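Local coordinates for protein serine racemase (Enterococcus faecalis, PDB 4ECL) that belongs to the alanine racemase family, as the cytoplasmic domain of VanTG, joining an N-terminal TIM-barrel domain to a C-terminal beta domain, at residues A[156-164]-A[174-182]; A[288-298]-A[347-355]. All coordinates share one frame; numbering follows the deposited sequence.

Interaction 1 (A[156-164]-A[174-182]); sequences GIFTHLCAA and FTNKQIGSF
The carboxamide of Gln178 meets the backbone of 156-164 with both its ends. Its OE1 takes the amide of Cys162 on an in-plane lone pair, N to OE1 2.8 Å and nearly straight at 170°, while its NE2 gives a more bent bond to His160 O at 2.9 Å. Two bonds to the main chain on either side of Leu161 fix the rotation of the amide, and the extended chain beyond CG lets it span the gap from the helix. Water 2 adds a third tie, donating to Gln178 OE1 and to Thr175 OG1 while accepting from Ala163 N; Thr175 OG1 is also hydrogen-bonded to Asp171 O, one turn earlier in the helix. Apolar groups lie to both sides along the helix. Leu161 sends CD2 to Gln178 CB and, at 4.0 Å, to Ile179 CG1, and its CD1 touches Thr175 CG2, the two side chains crossing at about a right angle. With CG of Phe182 anti to the backbone N (chi1 -175°), the ring reaches Ile157 to Thr159, where Thr159 CG2 lies 3.6 Å from its CD1 and Ile157 O sits at the ring edge. At the other end Cys162 SG makes an oblique sulfur-aromatic contact with the Phe174 ring, 3.7 Å from its CE2. Further out, Thr128 also bonds Gln178 NE2, and Tyr265 of the second subunit stacks on Phe174. The contact joins strand 152-158 and its loop to helix 169-191 in a beta-alpha-beta unit completed by strand 198-200, as in a TIM barrel.

Interaction 2 (A[288-298]-A[347-355]); sequences FPRNLSCGNSY and PMVAESAES
Leu292 and Val349 cross at about a right angle, with CD1 of the leucine 3.8 Å from CG1 of the valine. The other leucine branch, CD2, turns to the end of the helix, lying 3.7 Å from Ala353 CB and also against Ser352 CB. Its two branches thus touch Val349 and the Ser352-Ala353 end of the helix, and its CD1 also rests on a face of the Phe288 ring, which braces it from within its own segment. Pro289 CG comes to the same alanine methyl at a looser 4.2 Å. Asn291, itself exposed, reaches Ala353. Its CG sits between the backbone N and the carbonyl carbon (chi1 67°), a rotation that brings the amide up to the helix end, where ND2 donates to Ala353 O at 2.7 Å. This bond is bent, and the donor stands 39° out of the carbonyl plane, not on a lone pair. OD1 lies against the alanine methyl, 3.4 Å from Ala353 CB, and is buried without a polar partner in the model. Also at this end, water 3 links Ser297 OG with Ser352 OG; a turn earlier, Tyr298 OH lies 3.5 Å from the CE methyl of selenomethionine Met348, the side chains crossing at a slant. Leu360 of helix 357-362 touches both Val349 and Pro289, while Glu359 of the second subunit bonds Arg290 N. The helix ends in a Schellman motif with Glu354, at positive phi, as its C-prime residue; the 288-298 loop packs against this terminus within the C-terminal beta domain.

Overall arrangement
The two interactions illustrate how a loop can be fitted to a helix in different settings. Interaction 1 is the more buried and joins elements close in sequence within the N-terminal domain; interaction 2 is partly exposed and brings together pieces 49 residues apart in the C-terminal domain. No secondary-structure element is shared, and their nearest atoms remain about 15 Å apart. The chemistry differs accordingly: in interaction 1 a helix side chain bonds the loop backbone twice, whereas in interaction 2 the loop supplies the side chain and the helix end the carbonyl, beside an apolar patch. Both contacts also touch the second subunit.

Interaction 1 (A[156-164]-A[174-182])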
loop_
_atom_site.group_PDB
_atom_site.type_symbol
_atom_site.label_atom_id
_atom_site.label_comp_id
_atom_site.label_asym_id
_atom_site.label_seq_id
_atom_site.Cartn_x
_atom_site.Cartn_y
_atom_site.Cartn_z
ATOM N N GLY A 156 -14.691 -0.337 29.675
ATOM C CA GLY A 156 -13.905 0.870 29.568
ATOM C C GLY A 156 -14.624 2.002 28.881
ATOM O O GLY A 156 -15.694 1.832 28.288
ATOM N N ILE A 157 -14.033 3.181 28.966
ATOM C CA ILE A 157 -14.592 4.362 28.341
ATOM C C ILE A 157 -13.407 5.203 27.896
ATOM O O ILE A 157 -12.428 5.329 28.625
ATOM C CB ILE A 157 -15.522 5.130 29.315
ATOM C CG1 ILE A 157 -15.858 6.513 28.773
ATOM C CG2 ILE A 157 -14.903 5.246 30.680
ATOM C CD1 ILE A 157 -17.055 7.128 29.460
ATOM N N PHE A 158 -13.469 5.749 26.690
ATOM C CA PHE A 158 -12.298 6.413 26.151
ATOM C C PHE A 158 -12.608 7.510 25.159
ATOM O O PHE A 158 -13.742 7.627 24.693
ATOM C CB PHE A 158 -11.323 5.385 25.552
ATOM C CG PHE A 158 -11.741 4.795 24.215
ATOM C CD1 PHE A 158 -12.664 3.758 24.145
ATOM C CD2 PHE A 158 -11.143 5.227 23.041
ATOM C CE1 PHE A 158 -13.015 3.199 22.928
ATOM C CE2 PHE A 158 -11.483 4.670 21.813
ATOM C CZ PHE A 158 -12.413 3.656 21.751
ATOM N N THR A 159 -11.587 8.314 24.857
ATOM C CA THR A 159 -11.675 9.332 23.818
ATOM C C THR A 159 -10.326 9.502 23.106
ATOM O O THR A 159 -9.313 8.975 23.558
ATOM C CB THR A 159 -12.182 10.683 24.389
ATOM O OG1 THR A 159 -12.570 11.560 23.314
ATOM C CG2 THR A 159 -11.116 11.338 25.267
ATOM N N HIS A 160 -10.323 10.206 21.978
ATOM C CA HIS A 160 -9.094 10.482 21.245
ATOM C C HIS A 160 -8.833 11.978 21.231
ATOM O O HIS A 160 -9.746 12.766 20.974
ATOM C CB HIS A 160 -9.197 9.985 19.797
ATOM C CG HIS A 160 -8.639 8.611 19.582
ATOM N ND1 HIS A 160 -9.370 7.465 19.810
ATOM C CD2 HIS A 160 -7.419 8.201 19.158
ATOM C CE1 HIS A 160 -8.627 6.407 19.535
ATOM N NE2 HIS A 160 -7.438 6.826 19.139
ATOM N N LEU A 161 -7.588 12.370 21.493
ATOM C CA LEU A 161 -7.197 13.775 21.421
ATOM C C LEU A 161 -6.821 14.164 19.996
ATOM O O LEU A 161 -6.127 13.421 19.299
ATOM C CB LEU A 161 -6.039 14.055 22.368
ATOM C CG LEU A 161 -6.310 13.682 23.821
ATOM C CD1 LEU A 161 -5.016 13.793 24.660
ATOM C CD2 LEU A 161 -7.426 14.565 24.398
ATOM N N CYS A 162 -7.282 15.334 19.565
ATOM C CA CYS A 162 -7.019 15.799 18.208
ATOM C C CYS A 162 -5.587 16.218 17.943
ATOM O O CYS A 162 -5.053 15.955 16.873
ATOM C CB CYS A 162 -7.924 16.974 17.870
ATOM S SG CYS A 162 -9.613 16.475 17.585
ATOM N N ALA A 163 -4.977 16.899 18.901
ATOM C CA ALA A 163 -3.732 17.611 18.632
ATOM C C ALA A 163 -2.780 17.595 19.820
ATOM O O ALA A 163 -2.181 18.617 20.160
ATOM C CB ALA A 163 -4.042 19.054 18.228
ATOM N N ALA A 164 -2.633 16.432 20.443
ATOM C CA ALA A 164 -1.762 16.299 21.594
ATOM C C ALA A 164 -0.306 16.431 21.158
ATOM O O ALA A 164 0.584 16.611 21.990
ATOM C CB ALA A 164 -1.996 14.961 22.285
ATOM N N PHE A 174 -7.364 23.432 22.843
ATOM C CA PHE A 174 -8.342 22.462 22.381
ATOM C C PHE A 174 -8.151 21.135 23.103
ATOM O O PHE A 174 -9.113 20.469 23.462
ATOM C CB PHE A 174 -8.233 22.257 20.871
ATOM C CG PHE A 174 -9.395 21.508 20.273
ATOM C CD1 PHE A 174 -10.527 22.183 19.856
ATOM C CD2 PHE A 174 -9.355 20.131 20.129
ATOM C CE1 PHE A 174 -11.592 21.504 19.297
ATOM C CE2 PHE A 174 -10.418 19.445 19.572
ATOM C CZ PHE A 174 -11.540 20.133 19.155
ATOM N N THR A 175 -6.901 20.755 23.325
ATOM C CA THR A 175 -6.614 19.500 23.998
ATOM C C THR A 175 -7.090 19.554 25.449
ATOM O O THR A 175 -7.638 18.587 25.984
ATOM C CB THR A 175 -5.115 19.191 23.953
ATOM O OG1 THR A 175 -4.637 19.379 22.617
ATOM C CG2 THR A 175 -4.858 17.765 24.382
ATOM N N ASN A 176 -6.879 20.694 26.087
ATOM C CA ASN A 176 -7.305 20.844 27.463
ATOM C C ASN A 176 -8.827 20.843 27.586
ATOM O O ASN A 176 -9.382 20.332 28.566
ATOM C CB ASN A 176 -6.686 22.095 28.085
ATOM C CG ASN A 176 -5.248 21.882 28.486
ATOM O OD1 ASN A 176 -4.861 20.775 28.850
ATOM N ND2 ASN A 176 -4.444 22.936 28.413
ATOM N N LYS A 177 -9.516 21.391 26.596
ATOM C CA LYS A 177 -10.970 21.361 26.687
ATOM C C LYS A 177 -11.489 19.963 26.347
ATOM O O LYS A 177 -12.521 19.553 26.862
ATOM C CB LYS A 177 -11.647 22.468 25.866
ATOM C CG LYS A 177 -11.400 22.421 24.372
ATOM C CD LYS A 177 -12.083 23.592 23.645
ATOM C CE LYS A 177 -11.105 24.735 23.346
ATOM N NZ LYS A 177 -11.567 25.606 22.222
ATOM N N GLN A 178 -10.761 19.215 25.514
ATOM C CA GLN A 178 -11.152 17.831 25.242
ATOM C C GLN A 178 -11.085 17.017 26.521
ATOM O O GLN A 178 -11.981 16.233 26.829
ATOM C CB GLN A 178 -10.253 17.182 24.186
ATOM C CG GLN A 178 -10.554 17.613 22.772
ATOM C CD GLN A 178 -10.002 16.643 21.749
ATOM O OE1 GLN A 178 -9.022 16.931 21.069
ATOM N NE2 GLN A 178 -10.640 15.482 21.633
ATOM N N ILE A 179 -10.006 17.210 27.262
ATOM C CA ILE A 179 -9.807 16.514 28.525
ATOM C C ILE A 179 -10.853 16.939 29.561
ATOM O O ILE A 179 -11.451 16.097 30.247
ATOM C CB ILE A 179 -8.387 16.766 29.034
ATOM C CG1 ILE A 179 -7.381 16.195 28.012
ATOM C CG2 ILE A 179 -8.199 16.187 30.433
ATOM C CD1 ILE A 179 -5.977 16.711 28.191
ATOM N N GLY A 180 -11.082 18.244 29.655
ATOM C CA GLY A 180 -12.083 18.775 30.564
ATOM C C GLY A 180 -13.470 18.219 30.278
ATOM O O GLY A 180 -14.197 17.822 31.196
ATOM N N SER A 181 -13.840 18.186 29.003
ATOM C CA SER A 181 -15.143 17.674 28.597
ATOM C C SER A 181 -15.268 16.217 28.994
ATOM O O SER A 181 -16.330 15.766 29.408
ATOM C CB SER A 181 -15.317 17.780 27.081
ATOM O OG SER A 181 -15.052 19.095 26.638
ATOM N N PHE A 182 -14.176 15.478 28.850
ATOM C CA PHE A 182 -14.204 14.050 29.114
ATOM C C PHE A 182 -14.505 13.750 30.585
ATOM O O PHE A 182 -15.314 12.877 30.902
ATOM C CB PHE A 182 -12.878 13.401 28.700
ATOM C CG PHE A 182 -12.878 11.914 28.828
ATOM C CD1 PHE A 182 -13.511 11.126 27.879
ATOM C CD2 PHE A 182 -12.246 11.301 29.891
ATOM C CE1 PHE A 182 -13.513 9.748 27.994
ATOM C CE2 PHE A 182 -12.251 9.929 30.014
ATOM C CZ PHE A 182 -12.886 9.150 29.068
HETATM O O HOH W 1 -1.666 20.011 22.366
HETATM O O HOH W 2 -6.517 17.747 21.080
#

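Interaction 2 (A[288-298]-A[347-355])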
loop_
_atom_site.group_PDB
_atom_site.type_symbol
_atom_site.label_atom_id
_atom_site.label_comp_id
_atom_site.label_asym_id
_atom_site.label_seq_id
_atom_site.Cartn_x
_atom_site.Cartn_y
_atom_site.Cartn_z
ATOM N N PHE A 288 7.142 1.719 -1.491
ATOM C CA PHE A 288 8.150 2.766 -1.493
ATOM C C PHE A 288 7.639 3.864 -2.429
ATOM O O PHE A 288 7.638 3.699 -3.643
ATOM C CB PHE A 288 9.508 2.200 -1.926
ATOM C CG PHE A 288 10.675 3.098 -1.614
ATOM C CD1 PHE A 288 11.065 3.321 -0.303
ATOM C CD2 PHE A 288 11.390 3.709 -2.639
ATOM C CE1 PHE A 288 12.135 4.146 -0.014
ATOM C CE2 PHE A 288 12.464 4.531 -2.366
ATOM C CZ PHE A 288 12.837 4.754 -1.046
ATOM N N PRO A 289 7.175 4.982 -1.857
ATOM C CA PRO A 289 6.400 6.013 -2.568
ATOM C C PRO A 289 7.053 6.546 -3.847
ATOM O O PRO A 289 8.208 6.951 -3.836
ATOM C CB PRO A 289 6.304 7.145 -1.543
ATOM C CG PRO A 289 6.507 6.486 -0.217
ATOM C CD PRO A 289 7.448 5.357 -0.457
ATOM N N ARG A 290 6.294 6.560 -4.935
ATOM C CA ARG A 290 6.795 7.047 -6.211
ATOM C C ARG A 290 7.279 8.503 -6.165
ATOM O O ARG A 290 8.155 8.887 -6.930
ATOM C CB ARG A 290 5.730 6.878 -7.287
ATOM C CG ARG A 290 6.227 7.133 -8.687
ATOM C CD ARG A 290 5.155 6.852 -9.731
ATOM N NE ARG A 290 5.668 7.119 -11.069
ATOM C CZ ARG A 290 5.578 8.296 -11.684
ATOM N NH1 ARG A 290 4.974 9.319 -11.084
ATOM N NH2 ARG A 290 6.085 8.446 -12.904
ATOM N N ASN A 291 6.737 9.314 -5.259
ATOM C CA ASN A 291 7.162 10.714 -5.183
ATOM C C ASN A 291 8.569 10.894 -4.588
ATOM O O ASN A 291 9.095 12.004 -4.517
ATOM C CB ASN A 291 6.123 11.586 -4.464
ATOM C CG ASN A 291 5.983 11.242 -2.991
ATOM O OD1 ASN A 291 6.781 10.485 -2.439
ATOM N ND2 ASN A 291 4.967 11.809 -2.342
ATOM N N LEU A 292 9.184 9.794 -4.177
ATOM C CA LEU A 292 10.607 9.816 -3.829
ATOM C C LEU A 292 11.520 9.811 -5.078
ATOM O O LEU A 292 12.750 9.840 -4.958
ATOM C CB LEU A 292 10.945 8.634 -2.918
ATOM C CG LEU A 292 10.238 8.670 -1.565
ATOM C CD1 LEU A 292 10.545 7.431 -0.725
ATOM C CD2 LEU A 292 10.631 9.947 -0.828
ATOM N N SER A 293 10.906 9.776 -6.262
ATOM C CA SER A 293 11.626 9.734 -7.534
ATOM C C SER A 293 12.624 10.880 -7.712
ATOM O O SER A 293 12.505 11.924 -7.071
ATOM C CB SER A 293 10.636 9.754 -8.712
ATOM O OG SER A 293 9.998 8.499 -8.911
ATOM N N CYS A 294 13.616 10.654 -8.579
ATOM C CA CYS A 294 14.540 11.691 -9.060
ATOM C C CYS A 294 15.316 12.477 -7.998
ATOM O O CYS A 294 15.297 13.711 -8.003
ATOM C CB CYS A 294 13.803 12.680 -9.962
ATOM S SG CYS A 294 12.543 11.916 -10.980
ATOM N N GLY A 295 16.009 11.771 -7.109
ATOM C CA GLY A 295 16.843 12.423 -6.115
ATOM C C GLY A 295 16.091 12.875 -4.870
ATOM O O GLY A 295 16.676 13.459 -3.949
ATOM N N ASN A 296 14.795 12.594 -4.829
ATOM C CA ASN A 296 14.000 12.940 -3.655
ATOM C C ASN A 296 14.259 12.023 -2.462
ATOM O O ASN A 296 13.678 12.200 -1.388
ATOM C CB ASN A 296 12.518 13.029 -4.006
ATOM C CG ASN A 296 12.189 14.313 -4.720
ATOM O OD1 ASN A 296 12.693 15.374 -4.352
ATOM N ND2 ASN A 296 11.366 14.228 -5.760
ATOM N N SER A 297 15.142 11.051 -2.667
ATOM C CA SER A 297 15.736 10.287 -1.582
ATOM C C SER A 297 17.007 9.597 -2.089
ATOM O O SER A 297 17.331 9.642 -3.281
ATOM C CB SER A 297 14.753 9.260 -1.007
ATOM O OG SER A 297 15.056 8.972 0.363
ATOM N N TYR A 298 17.728 8.972 -1.171
ATOM C CA TYR A 298 18.895 8.188 -1.522
ATOM C C TYR A 298 18.790 6.872 -0.770
ATOM O O TYR A 298 17.954 6.723 0.111
ATOM C CB TYR A 298 20.177 8.931 -1.130
ATOM C CG TYR A 298 20.226 9.345 0.331
ATOM C CD1 TYR A 298 20.647 8.455 1.308
ATOM C CD2 TYR A 298 19.847 10.625 0.730
ATOM C CE1 TYR A 298 20.694 8.823 2.643
ATOM C CE2 TYR A 298 19.888 11.002 2.066
ATOM C CZ TYR A 298 20.312 10.094 3.015
ATOM O OH TYR A 298 20.360 10.445 4.345
ATOM N N PRO A 347 11.204 8.754 9.706
ATOM C CA PRO A 347 10.707 10.131 9.577
ATOM C C PRO A 347 11.356 10.955 8.457
ATOM O O PRO A 347 10.640 11.732 7.818
ATOM C CB PRO A 347 11.000 10.745 10.952
ATOM C CG PRO A 347 10.957 9.593 11.879
ATOM C CD PRO A 347 11.518 8.419 11.108
HETATM N N MSE A 348 12.654 10.785 8.214
HETATM C CA MSE A 348 13.327 11.503 7.136
HETATM C C MSE A 348 12.719 11.137 5.772
HETATM O O MSE A 348 12.522 11.995 4.895
HETATM C CB MSE A 348 14.839 11.180 7.132
HETATM C CG MSE A 348 15.631 11.796 8.291
HETATM SE SE MSE A 348 17.376 10.919 8.592
HETATM C CE MSE A 348 18.329 11.555 7.011
ATOM N N VAL A 349 12.433 9.853 5.593
ATOM C CA VAL A 349 11.902 9.376 4.332
ATOM C C VAL A 349 10.484 9.907 4.165
ATOM O O VAL A 349 10.096 10.299 3.071
ATOM C CB VAL A 349 11.954 7.827 4.230
ATOM C CG1 VAL A 349 11.212 7.322 2.996
ATOM C CG2 VAL A 349 13.405 7.349 4.187
ATOM N N ALA A 350 9.731 9.948 5.267
ATOM C CA ALA A 350 8.359 10.404 5.225
ATOM C C ALA A 350 8.336 11.895 4.907
ATOM O O ALA A 350 7.497 12.361 4.145
ATOM C CB ALA A 350 7.658 10.105 6.534
ATOM N N GLU A 351 9.275 12.649 5.471
ATOM C CA GLU A 351 9.357 14.064 5.141
ATOM C C GLU A 351 9.662 14.253 3.648
ATOM O O GLU A 351 9.067 15.104 2.992
ATOM C CB GLU A 351 10.389 14.767 6.016
ATOM C CG GLU A 351 10.496 16.262 5.782
ATOM C CD GLU A 351 11.397 16.954 6.802
ATOM O OE1 GLU A 351 11.155 16.790 8.023
ATOM O OE2 GLU A 351 12.347 17.658 6.385
ATOM N N SER A 352 10.572 13.437 3.113
ATOM C CA SER A 352 10.947 13.513 1.703
ATOM C C SER A 352 9.780 13.166 0.808
ATOM O O SER A 352 9.688 13.665 -0.311
ATOM C CB SER A 352 12.099 12.547 1.386
ATOM O OG SER A 352 13.301 12.925 2.022
ATOM N N ALA A 353 8.902 12.291 1.297
ATOM C CA ALA A 353 7.747 11.843 0.528
ATOM C C ALA A 353 6.557 12.772 0.737
ATOM O O ALA A 353 5.454 12.487 0.260
ATOM C CB ALA A 353 7.373 10.419 0.909
ATOM N N GLU A 354 6.798 13.875 1.447
ATOM C CA GLU A 354 5.749 14.828 1.812
ATOM C C GLU A 354 4.582 14.130 2.502
ATOM O O GLU A 354 3.414 14.372 2.204
ATOM C CB GLU A 354 5.285 15.628 0.595
ATOM C CG GLU A 354 6.315 16.645 0.143
ATOM C CD GLU A 354 5.773 17.601 -0.893
ATOM O OE1 GLU A 354 4.930 17.176 -1.714
ATOM O OE2 GLU A 354 6.187 18.782 -0.880
ATOM N N SER A 355 4.927 13.263 3.442
ATOM C CA SER A 355 3.956 12.417 4.103
ATOM C C SER A 355 4.244 12.431 5.599
ATOM O O SER A 355 4.893 13.342 6.110
ATOM C CB SER A 355 4.055 11.000 3.528
ATOM O OG SER A 355 3.286 10.063 4.256
HETATM O O HOH W 3 15.301 11.452 2.179
#